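Adenosine kinase, putative (Trypanosoma brucei, PDB 3OTX) probably catalyses the magnesium-dependent transfer of a phosphate from ATP to adenosine, giving AMP and ADP in the purine salvage pathway. Local coordinates at residues 271-274 / 279-282; 240-245 / 265-270; 244-249 / 273-278. The protein carries 1 engineered substitution. All coordinates share one frame; numbering follows the deposited sequence.

Contact 1 (271-274 / 279-282); sequences STVL and GVET
Leu-274 and Glu-281 form an antiparallel hydrogen-bonded pair, and Val-273 and Thr-282 form the adjoining non-hydrogen-bonded pair. The axes of 271-274 and 279-282 approach to 4.7 Å with their directions 165° apart, as expected for the two arms of a beta hairpin. Two backbone hydrogen bonds close the pair: Glu-281 N donates to Leu-274 O at 2.8 Å, almost perfectly straight at 177°, and Leu-274 N donates to Glu-281 O at 2.9 Å. The non-hydrogen-bonded site brings a CA-H...O contact instead, with Thr-282 CA 3.2 Å from Thr-272 O.

Side chains divide between the two faces of the sheet. The trans setting of CG1 (chi1 173°) takes Val-273 diagonally over to Val-280, and the two CG1 methyls meet at 3.9 Å, the valines crossing at a slant. At the other end Ser-271 turns its hydroxyl against Thr-282, OG lying 3.2 Å from Thr-282 CB and 3.5 Å from Thr-282 CG2. This is packing of an oxygen against carbon, not a bond between the two hydroxyls. Leu-274 and Glu-281 share the other face, where the glutamate extends away to form a salt bridge through OE1 with Arg-318. Thr-272 is buried, and its OG1 is hydrogen-bonded to His-325 NE2; it also touches the bound bis(adenosine)-5'-pentaphosphate, so the hairpin borders the nucleotide pocket.

Strand 279-283 is the outermost strand of the large sheet at this end, and 270-276 separates it from strand 262-267, to which Val-273 is backbone-bonded through Phe-265. Helix 242-251 lies over the face carrying Val-273 and Thr-282, while helix 317-332 covers the face of Thr-272 and Leu-274.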
loop_
_atom_site.group_PDB
_atom_site.type_symbol
_atom_site.label_atom_id
_atom_site.label_comp_id
_atom_site.label_asym_id
_atom_site.label_seq_id
_atom_site.Cartn_x
_atom_site.Cartn_y
_atom_site.Cartn_z
ATOM N N SER A 271 -2.156 -9.720 -17.690
ATOM C CA SER A 271 -1.199 -10.434 -16.842
ATOM C C SER A 271 -0.262 -9.535 -16.009
ATOM O O SER A 271 0.069 -8.407 -16.391
ATOM C CB SER A 271 -0.392 -11.438 -17.679
ATOM O OG SER A 271 0.450 -10.742 -18.574
ATOM N N THR A 272 0.116 -10.042 -14.843
ATOM C CA THR A 272 1.043 -9.375 -13.982
ATOM C C THR A 272 2.460 -9.611 -14.512
ATOM O O THR A 272 2.823 -10.732 -14.878
ATOM C CB THR A 272 0.921 -9.885 -12.539
ATOM O OG1 THR A 272 -0.305 -9.395 -11.982
ATOM C CG2 THR A 272 2.077 -9.377 -11.666
ATOM N N VAL A 273 3.226 -8.534 -14.560
ATOM C CA VAL A 273 4.612 -8.577 -15.085
ATOM C C VAL A 273 5.561 -8.808 -13.896
ATOM O O VAL A 273 5.466 -8.130 -12.886
ATOM C CB VAL A 273 4.957 -7.282 -15.848
ATOM C CG1 VAL A 273 6.452 -7.222 -16.252
ATOM C CG2 VAL A 273 4.115 -7.152 -17.089
ATOM N N LEU A 274 6.388 -9.826 -14.003
ATOM C CA LEU A 274 7.283 -10.236 -12.927
ATOM C C LEU A 274 8.698 -10.266 -13.494
ATOM O O LEU A 274 8.975 -11.038 -14.402
ATOM C CB LEU A 274 6.900 -11.634 -12.419
ATOM C CG LEU A 274 7.775 -12.333 -11.371
ATOM C CD1 LEU A 274 7.878 -11.532 -10.059
ATOM C CD2 LEU A 274 7.294 -13.760 -11.047
ATOM N N GLY A 279 15.268 -12.640 -15.884
ATOM C CA GLY A 279 14.386 -12.407 -17.020
ATOM C C GLY A 279 13.028 -11.861 -16.591
ATOM O O GLY A 279 12.786 -11.592 -15.416
ATOM N N VAL A 280 12.145 -11.704 -17.562
ATOM C CA VAL A 280 10.816 -11.173 -17.344
ATOM C C VAL A 280 9.800 -12.243 -17.709
ATOM O O VAL A 280 9.912 -12.859 -18.773
ATOM C CB VAL A 280 10.575 -9.929 -18.215
ATOM C CG1 VAL A 280 9.181 -9.376 -17.970
ATOM C CG2 VAL A 280 11.622 -8.860 -17.921
ATOM N N GLU A 281 8.821 -12.455 -16.827
ATOM C CA GLU A 281 7.725 -13.382 -17.082
ATOM C C GLU A 281 6.404 -12.650 -16.877
ATOM O O GLU A 281 6.348 -11.557 -16.298
ATOM C CB GLU A 281 7.721 -14.530 -16.079
ATOM C CG GLU A 281 9.028 -15.217 -15.806
ATOM C CD GLU A 281 8.991 -15.927 -14.466
ATOM O OE1 GLU A 281 7.997 -16.643 -14.198
ATOM O OE2 GLU A 281 9.947 -15.760 -13.679
ATOM N N THR A 282 5.332 -13.267 -17.352
ATOM C CA THR A 282 4.002 -12.763 -17.064
ATOM C C THR A 282 3.226 -13.843 -16.326
ATOM O O THR A 282 3.364 -15.039 -16.604
ATOM C CB THR A 282 3.254 -12.314 -18.341
ATOM O OG1 THR A 282 3.290 -13.353 -19.310
ATOM C CG2 THR A 282 3.906 -11.065 -18.950
#

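Contact 2 (240-245 / 265-270). With AP5 (bis(adenosine)-5'-pentaphosphate), chain C.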
loop_
_atom_site.group_PDB
_atom_site.type_symbol
_atom_site.label_atom_id
_atom_site.label_comp_id
_atom_site.label_asym_id
_atom_site.label_seq_id
_atom_site.Cartn_x
_atom_site.Cartn_y
_atom_site.Cartn_z
ATOM N N ASP A 240 6.622 2.830 -23.079
ATOM C CA ASP A 240 5.386 2.545 -22.328
ATOM C C ASP A 240 5.127 1.041 -22.236
ATOM O O ASP A 240 4.027 0.606 -21.866
ATOM C CB ASP A 240 4.174 3.281 -22.931
ATOM C CG ASP A 240 3.718 2.690 -24.265
ATOM O OD1 ASP A 240 4.441 1.845 -24.829
ATOM O OD2 ASP A 240 2.634 3.075 -24.750
ATOM N N CYS A 241 6.137 0.251 -22.578
ATOM C CA CYS A 241 6.057 -1.191 -22.511
ATOM C C CYS A 241 6.354 -1.668 -21.092
ATOM O O CYS A 241 7.487 -1.559 -20.636
ATOM C CB CYS A 241 7.060 -1.776 -23.507
ATOM S SG CYS A 241 7.118 -3.543 -23.535
ATOM N N VAL A 242 5.338 -2.191 -20.409
ATOM C CA VAL A 242 5.474 -2.558 -19.009
ATOM C C VAL A 242 6.554 -3.606 -18.775
ATOM O O VAL A 242 7.291 -3.532 -17.776
ATOM C CB VAL A 242 4.106 -3.001 -18.427
ATOM C CG1 VAL A 242 4.229 -3.418 -16.973
ATOM C CG2 VAL A 242 3.085 -1.860 -18.595
ATOM N N GLU A 243 6.667 -4.573 -19.685
ATOM C CA GLU A 243 7.729 -5.567 -19.580
ATOM C C GLU A 243 9.097 -4.879 -19.637
ATOM O O GLU A 243 9.964 -5.186 -18.833
ATOM C CB GLU A 243 7.611 -6.642 -20.662
ATOM C CG GLU A 243 6.487 -7.623 -20.345
ATOM C CD GLU A 243 6.463 -8.809 -21.299
ATOM O OE1 GLU A 243 7.538 -9.252 -21.759
ATOM O OE2 GLU A 243 5.352 -9.294 -21.584
ATOM N N GLU A 244 9.267 -3.944 -20.561
ATOM C CA GLU A 244 10.562 -3.246 -20.717
ATOM C C GLU A 244 10.848 -2.361 -19.502
ATOM O O GLU A 244 11.964 -2.325 -19.001
ATOM C CB GLU A 244 10.597 -2.439 -22.033
ATOM C CG GLU A 244 11.881 -1.646 -22.277
ATOM C CD GLU A 244 13.124 -2.530 -22.367
ATOM O OE1 GLU A 244 12.995 -3.758 -22.569
ATOM O OE2 GLU A 244 14.228 -1.978 -22.202
ATOM N N ILE A 245 9.823 -1.674 -19.000
ATOM C CA ILE A 245 9.987 -0.862 -17.786
ATOM C C ILE A 245 10.449 -1.729 -16.621
ATOM O O ILE A 245 11.368 -1.349 -15.880
ATOM C CB ILE A 245 8.695 -0.066 -17.460
ATOM C CG1 ILE A 245 8.353 0.857 -18.637
ATOM C CG2 ILE A 245 8.858 0.771 -16.182
ATOM C CD1 ILE A 245 6.926 1.442 -18.594
ATOM N N PHE A 265 4.618 -5.618 -11.634
ATOM C CA PHE A 265 3.668 -4.602 -12.111
ATOM C C PHE A 265 2.361 -5.293 -12.485
ATOM O O PHE A 265 2.320 -6.123 -13.411
ATOM C CB PHE A 265 4.187 -3.868 -13.365
ATOM C CG PHE A 265 5.383 -2.999 -13.138
ATOM C CD1 PHE A 265 5.548 -2.306 -11.941
ATOM C CD2 PHE A 265 6.328 -2.837 -14.168
ATOM C CE1 PHE A 265 6.653 -1.463 -11.754
ATOM C CE2 PHE A 265 7.433 -1.997 -13.988
ATOM C CZ PHE A 265 7.582 -1.327 -12.770
ATOM N N THR A 266 1.304 -4.942 -11.767
ATOM C CA THR A 266 -0.013 -5.498 -12.024
ATOM C C THR A 266 -0.698 -4.727 -13.147
ATOM O O THR A 266 -0.404 -3.542 -13.391
ATOM C CB THR A 266 -0.906 -5.507 -10.767
ATOM O OG1 THR A 266 -1.085 -4.159 -10.303
ATOM C CG2 THR A 266 -0.257 -6.313 -9.643
ATOM N N ARG A 267 -1.624 -5.427 -13.822
ATOM C CA ARG A 267 -2.246 -4.892 -15.018
ATOM C C ARG A 267 -3.750 -5.138 -15.073
ATOM O O ARG A 267 -4.293 -5.363 -16.141
ATOM C CB ARG A 267 -1.543 -5.406 -16.288
ATOM C CG ARG A 267 -0.066 -4.927 -16.365
ATOM C CD ARG A 267 0.423 -5.044 -17.786
ATOM N NE ARG A 267 0.470 -6.449 -18.150
ATOM C CZ ARG A 267 1.118 -6.896 -19.218
ATOM N NH1 ARG A 267 1.738 -6.036 -20.023
ATOM N NH2 ARG A 267 1.142 -8.196 -19.489
ATOM N N ASP A 268 -4.413 -4.984 -13.928
ATOM C CA ASP A 268 -5.852 -5.343 -13.750
ATOM C C ASP A 268 -6.225 -6.717 -14.347
ATOM O O ASP A 268 -5.748 -7.734 -13.813
ATOM C CB ASP A 268 -6.850 -4.219 -14.153
ATOM C CG ASP A 268 -6.625 -3.685 -15.550
ATOM O OD1 ASP A 268 -7.248 -4.190 -16.501
ATOM O OD2 ASP A 268 -5.786 -2.764 -15.686
ATOM N N ILE A 269 -6.981 -6.773 -15.458
ATOM C CA ILE A 269 -7.379 -8.083 -16.034
ATOM C C ILE A 269 -6.244 -8.685 -16.886
ATOM O O ILE A 269 -6.255 -9.875 -17.195
ATOM C CB ILE A 269 -8.693 -8.046 -16.799
ATOM C CG1 ILE A 269 -8.610 -7.105 -17.970
ATOM C CG2 ILE A 269 -9.849 -7.666 -15.857
ATOM C CD1 ILE A 269 -9.704 -7.373 -19.010
ATOM N N GLU A 270 -5.249 -7.868 -17.237
ATOM C CA GLU A 270 -4.146 -8.398 -18.024
ATOM C C GLU A 270 -3.092 -8.978 -17.102
ATOM O O GLU A 270 -3.075 -8.738 -15.896
ATOM C CB GLU A 270 -3.519 -7.349 -18.960
ATOM C CG GLU A 270 -4.427 -6.931 -20.078
ATOM C CD GLU A 270 -3.724 -5.982 -21.034
ATOM O OE1 GLU A 270 -3.489 -4.820 -20.638
ATOM O OE2 GLU A 270 -3.398 -6.401 -22.159
HETATM P PA AP5 C . -4.807 -3.529 -10.532
HETATM O O1A AP5 C . -6.009 -2.861 -11.193
HETATM O O2A AP5 C . -3.576 -3.599 -11.413
HETATM O O3A AP5 C . -4.347 -2.809 -9.167
HETATM P PB AP5 C . -4.331 -1.224 -8.865
HETATM O O1B AP5 C . -4.359 -0.398 -10.114
HETATM O O2B AP5 C . -3.214 -0.990 -7.908
HETATM O O3B AP5 C . -5.734 -1.113 -8.121
HETATM P PG AP5 C . -6.712 0.105 -7.810
HETATM O O1G AP5 C . -8.083 -0.476 -7.649
HETATM O O2G AP5 C . -6.769 1.165 -8.887
HETATM O O3G AP5 C . -6.159 0.541 -6.428
HETATM P PD AP5 C . -6.623 1.735 -5.441
HETATM O O1D AP5 C . -7.789 2.552 -5.966
HETATM O O2D AP5 C . -5.353 2.449 -5.070
HETATM O O3D AP5 C . -7.210 0.884 -4.207
HETATM P PE AP5 C . -6.358 0.300 -2.966
HETATM O O1E AP5 C . -5.039 -0.222 -3.462
HETATM O O2E AP5 C . -7.243 -0.650 -2.162
HETATM O O5F AP5 C . -5.290 -4.962 -9.998
HETATM C C5F AP5 C . -4.438 -5.761 -9.178
HETATM C C4F AP5 C . -4.862 -7.205 -9.295
HETATM O O4F AP5 C . -6.258 -7.331 -8.989
HETATM C C3F AP5 C . -4.763 -7.786 -10.702
HETATM O O3F AP5 C . -3.469 -8.294 -10.918
HETATM C C2F AP5 C . -5.856 -8.815 -10.730
HETATM O O2F AP5 C . -5.414 -9.997 -10.110
HETATM C C1F AP5 C . -6.926 -8.193 -9.827
HETATM N N9A AP5 C . -7.939 -7.391 -10.570
HETATM C C8A AP5 C . -8.072 -5.999 -10.569
HETATM N N7A AP5 C . -9.136 -5.686 -11.358
HETATM C C5A AP5 C . -9.678 -6.831 -11.835
HETATM C C6A AP5 C . -10.770 -7.108 -12.627
HETATM N N6A AP5 C . -11.616 -6.153 -13.023
HETATM N N1A AP5 C . -11.063 -8.418 -12.918
HETATM C C2A AP5 C . -10.309 -9.468 -12.418
HETATM N N3A AP5 C . -9.226 -9.178 -11.616
HETATM C C4A AP5 C . -8.932 -7.898 -11.313
HETATM O O5J AP5 C . -6.040 1.620 -2.074
HETATM C C5J AP5 C . -7.109 2.364 -1.515
HETATM C C4J AP5 C . -6.559 2.910 -0.208
HETATM O O4J AP5 C . -5.600 3.950 -0.456
HETATM C C3J AP5 C . -7.612 3.608 0.659
HETATM O O3J AP5 C . -7.936 2.730 1.737
HETATM C C2J AP5 C . -6.940 4.913 1.116
HETATM O O2J AP5 C . -7.066 5.162 2.512
HETATM C C1J AP5 C . -5.497 4.670 0.745
HETATM N N9B AP5 C . -4.721 5.905 0.558
HETATM C C8B AP5 C . -5.018 6.896 -0.337
HETATM N N7B AP5 C . -4.090 7.874 -0.166
HETATM C C5B AP5 C . -3.220 7.496 0.822
HETATM C C6B AP5 C . -2.091 8.106 1.384
HETATM N N6B AP5 C . -1.671 9.340 1.065
HETATM N N1B AP5 C . -1.483 7.420 2.400
HETATM C C2B AP5 C . -1.842 6.157 2.811
HETATM N N3B AP5 C . -2.979 5.578 2.289
HETATM C C4B AP5 C . -3.622 6.240 1.281
#
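Phosphate oxygen O2A of the bound bis(adenosine)-5'-pentaphosphate is gripped twice by 265-270: Thr-266 OG1 donates to it at 2.8 Å, and the backbone Asp-268 N at 3.0 Å, the latter with an N-H...O angle of 160°. Both donors come from the end of a strand and the tight turn after it, a type II' beta turn from Arg-267 to Glu-270 closed by Glu-270 N to Arg-267 O at 2.9 Å. Within it Asp-268 OD1 accepts from Ile-269 N at 2.8 Å, met from above the carboxylate plane, while OD2 forms a salt bridge with Arg-225. Ile-269 then rests its CG2 against the adenine, 3.3 Å from N1A of the ligand. Thr-266 and Asp-268 are also ADP-binding residues of this enzyme.

Behind this polar site, Phe-265 points the other way, toward the first turn of the helix at 242-245. Val-242 CG1, opposite the amide nitrogen across the CA-CB bond (chi1 179°), comes obliquely to Phe-265 CD2 at 3.6 Å, and Val-242 O lies in the ring plane at the edge. Ile-245 CG2 reaches Phe-265 CE2 at 3.8 Å, its side chain roughly at right angles to that of the phenylalanine. No hydrogen bond joins the two segments. A bend at chi3 (-66°) brings Arg-267 NH1 to 4.2 Å from Val-242 CB, which lies oblique to the guanidinium, while NE bonds Ser-271 O.

The contact thus seats the start of helix 242-251 on strand 262-267 of the large sheet, with helix 225-235 beside both through Ala-228 and Ala-232, and strand 270-276 flanking through Val-273.

Contact 3 (244-249 / 273-278); sequences EIARRA and VLATKD
Ala-246 is the close point of this contact: its CB touches Val-273 CG1 at 3.7 Å and Ala-275 CB at 3.8 Å. The two strand residues are two apart in sequence and so lie on one face, and the single methyl from the helix meets both. With side chains this small the backbones come close, Ala-246 CA and Ala-275 CA standing 5.9 Å apart, and Ala-275 CB also lies 4.0 Å from Ala-246 O. No hydrogen bond crosses between the segments; the closest side-chain contacts are apolar, between buried residues, and Phe-265 of the neighbouring strand 262-267 also packs on Ala-246.

The axes of helix 244-249 and strand 273-276 approach to 7.5 Å and run in the same general direction, inclined by 27°. Such a helix lying along a sheet belongs to the layered alpha/beta fold of the PfkB (ribokinase-like) kinases. Here helix 242-251 covers the antiparallel strands at the end of the large sheet.

On the far side of the helix the packing gives way to polar side chains nearer solvent. Glu-244 is held by two arginines of its own helix: Arg-247 NH1 bonds OE1 at 3.1 Å, and Arg-248 NE bonds OE2 at 2.8 Å, nearly straight at 177°, taking the anti lone pair. Each oxygen lies in the plane of its guanidinium, at the edge, which is consistent with the salt bridges orienting both groups. Arg-247 also packs on Val-280 of the outermost strand, and Arg-248 makes a cation-pi contact with Trp-237.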
loop_
_atom_site.group_PDB
_atom_site.type_symbol
_atom_site.label_atom_id
_atom_site.label_comp_id
_atom_site.label_asym_id
_atom_site.label_seq_id
_atom_site.Cartn_x
_atom_site.Cartn_y
_atom_site.Cartn_z
ATOM N N GLU A 244 9.267 -3.944 -20.561
ATOM C CA GLU A 244 10.562 -3.246 -20.717
ATOM C C GLU A 244 10.848 -2.361 -19.502
ATOM O O GLU A 244 11.964 -2.325 -19.001
ATOM C CB GLU A 244 10.597 -2.439 -22.033
ATOM C CG GLU A 244 11.881 -1.646 -22.277
ATOM C CD GLU A 244 13.124 -2.530 -22.367
ATOM O OE1 GLU A 244 12.995 -3.758 -22.569
ATOM O OE2 GLU A 244 14.228 -1.978 -22.202
ATOM N N ILE A 245 9.823 -1.674 -19.000
ATOM C CA ILE A 245 9.987 -0.862 -17.786
ATOM C C ILE A 245 10.449 -1.729 -16.621
ATOM O O ILE A 245 11.368 -1.349 -15.880
ATOM C CB ILE A 245 8.695 -0.066 -17.460
ATOM C CG1 ILE A 245 8.353 0.857 -18.637
ATOM C CG2 ILE A 245 8.858 0.771 -16.182
ATOM C CD1 ILE A 245 6.926 1.442 -18.594
ATOM N N ALA A 246 9.827 -2.893 -16.453
ATOM C CA ALA A 246 10.233 -3.841 -15.413
ATOM C C ALA A 246 11.693 -4.316 -15.581
ATOM O O ALA A 246 12.454 -4.312 -14.606
ATOM C CB ALA A 246 9.255 -5.029 -15.320
ATOM N N ARG A 247 12.077 -4.692 -16.808
ATOM C CA ARG A 247 13.448 -5.099 -17.127
ATOM C C ARG A 247 14.421 -4.019 -16.680
ATOM O O ARG A 247 15.423 -4.297 -15.998
ATOM C CB ARG A 247 13.551 -5.312 -18.651
ATOM C CG ARG A 247 14.839 -5.912 -19.175
ATOM C CD ARG A 247 14.629 -6.318 -20.648
ATOM N NE ARG A 247 13.843 -7.550 -20.759
ATOM C CZ ARG A 247 12.654 -7.680 -21.353
ATOM N NH1 ARG A 247 12.043 -6.655 -21.953
ATOM N NH2 ARG A 247 12.072 -8.870 -21.359
ATOM N N ARG A 248 14.135 -2.784 -17.070
ATOM C CA ARG A 248 15.030 -1.669 -16.740
ATOM C C ARG A 248 15.029 -1.340 -15.220
ATOM O O ARG A 248 16.047 -0.904 -14.665
ATOM C CB ARG A 248 14.684 -0.427 -17.556
ATOM C CG ARG A 248 14.784 -0.573 -19.050
ATOM C CD ARG A 248 14.445 0.732 -19.719
ATOM N NE ARG A 248 14.332 0.586 -21.167
ATOM C CZ ARG A 248 14.232 1.595 -22.021
ATOM N NH1 ARG A 248 14.237 2.849 -21.577
ATOM N NH2 ARG A 248 14.137 1.355 -23.322
ATOM N N ALA A 249 13.908 -1.520 -14.535
ATOM C CA ALA A 249 13.890 -1.233 -13.086
ATOM C C ALA A 249 14.714 -2.274 -12.357
ATOM O O ALA A 249 15.208 -2.029 -11.256
ATOM C CB ALA A 249 12.451 -1.236 -12.568
ATOM N N VAL A 273 3.226 -8.534 -14.560
ATOM C CA VAL A 273 4.612 -8.577 -15.085
ATOM C C VAL A 273 5.561 -8.808 -13.896
ATOM O O VAL A 273 5.466 -8.130 -12.886
ATOM C CB VAL A 273 4.957 -7.282 -15.848
ATOM C CG1 VAL A 273 6.452 -7.222 -16.252
ATOM C CG2 VAL A 273 4.115 -7.152 -17.089
ATOM N N LEU A 274 6.388 -9.826 -14.003
ATOM C CA LEU A 274 7.283 -10.236 -12.927
ATOM C C LEU A 274 8.698 -10.266 -13.494
ATOM O O LEU A 274 8.975 -11.038 -14.402
ATOM C CB LEU A 274 6.900 -11.634 -12.419
ATOM C CG LEU A 274 7.775 -12.333 -11.371
ATOM C CD1 LEU A 274 7.878 -11.532 -10.059
ATOM C CD2 LEU A 274 7.294 -13.760 -11.047
ATOM N N ALA A 275 9.587 -9.411 -12.987
ATOM C CA ALA A 275 10.967 -9.358 -13.537
ATOM C C ALA A 275 12.002 -9.498 -12.457
ATOM O O ALA A 275 11.851 -8.947 -11.362
ATOM C CB ALA A 275 11.208 -8.077 -14.302
ATOM N N THR A 276 13.076 -10.219 -12.792
ATOM C CA THR A 276 14.240 -10.338 -11.922
ATOM C C THR A 276 15.476 -10.309 -12.829
ATOM O O THR A 276 15.351 -10.200 -14.057
ATOM C CB THR A 276 14.237 -11.658 -11.130
ATOM O OG1 THR A 276 14.522 -12.726 -12.033
ATOM C CG2 THR A 276 12.908 -11.934 -10.387
ATOM N N LYS A 277 16.672 -10.415 -12.243
ATOM C CA LYS A 277 17.887 -10.480 -13.056
ATOM C C LYS A 277 17.806 -11.636 -14.048
ATOM O O LYS A 277 18.521 -11.640 -15.056
ATOM C CB LYS A 277 19.132 -10.627 -12.160
ATOM C CG LYS A 277 19.218 -11.966 -11.456
ATOM C CD LYS A 277 20.370 -12.025 -10.475
ATOM C CE LYS A 277 20.460 -13.413 -9.885
ATOM N NZ LYS A 277 21.445 -13.446 -8.776
ATOM N N ASP A 278 16.953 -12.622 -13.750
ATOM C CA ASP A 278 16.882 -13.859 -14.544
ATOM C C ASP A 278 16.009 -13.742 -15.779
ATOM O O ASP A 278 15.993 -14.646 -16.615
ATOM C CB ASP A 278 16.374 -15.022 -13.684
ATOM C CG ASP A 278 17.432 -15.554 -12.728
ATOM O OD1 ASP A 278 18.638 -15.294 -12.945
ATOM O OD2 ASP A 278 17.048 -16.240 -11.754
#

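Overall arrangement
From the N terminus, the start of helix 242-251, with the residues before it, opens contact 2 at 240-245, and contact 3 opens at the overlapping 244-249. Contact 2 closes first, when the chain returns as strand 262-267, about 20 residues later. After the turn beside the nucleotide, contact 1 opens at 271-274 on strand 270-276. Contact 3, begun on the same stretch of helix as contact 2, closes later, at 273-278, on the end of that strand and the turn after it. Contact 1 closes last, at 279-282, across a tight hairpin. Strands 262-267, 270-276 and 279-283, neighbours in this order, form the end of the sheet, and helix 242-251 packs on them.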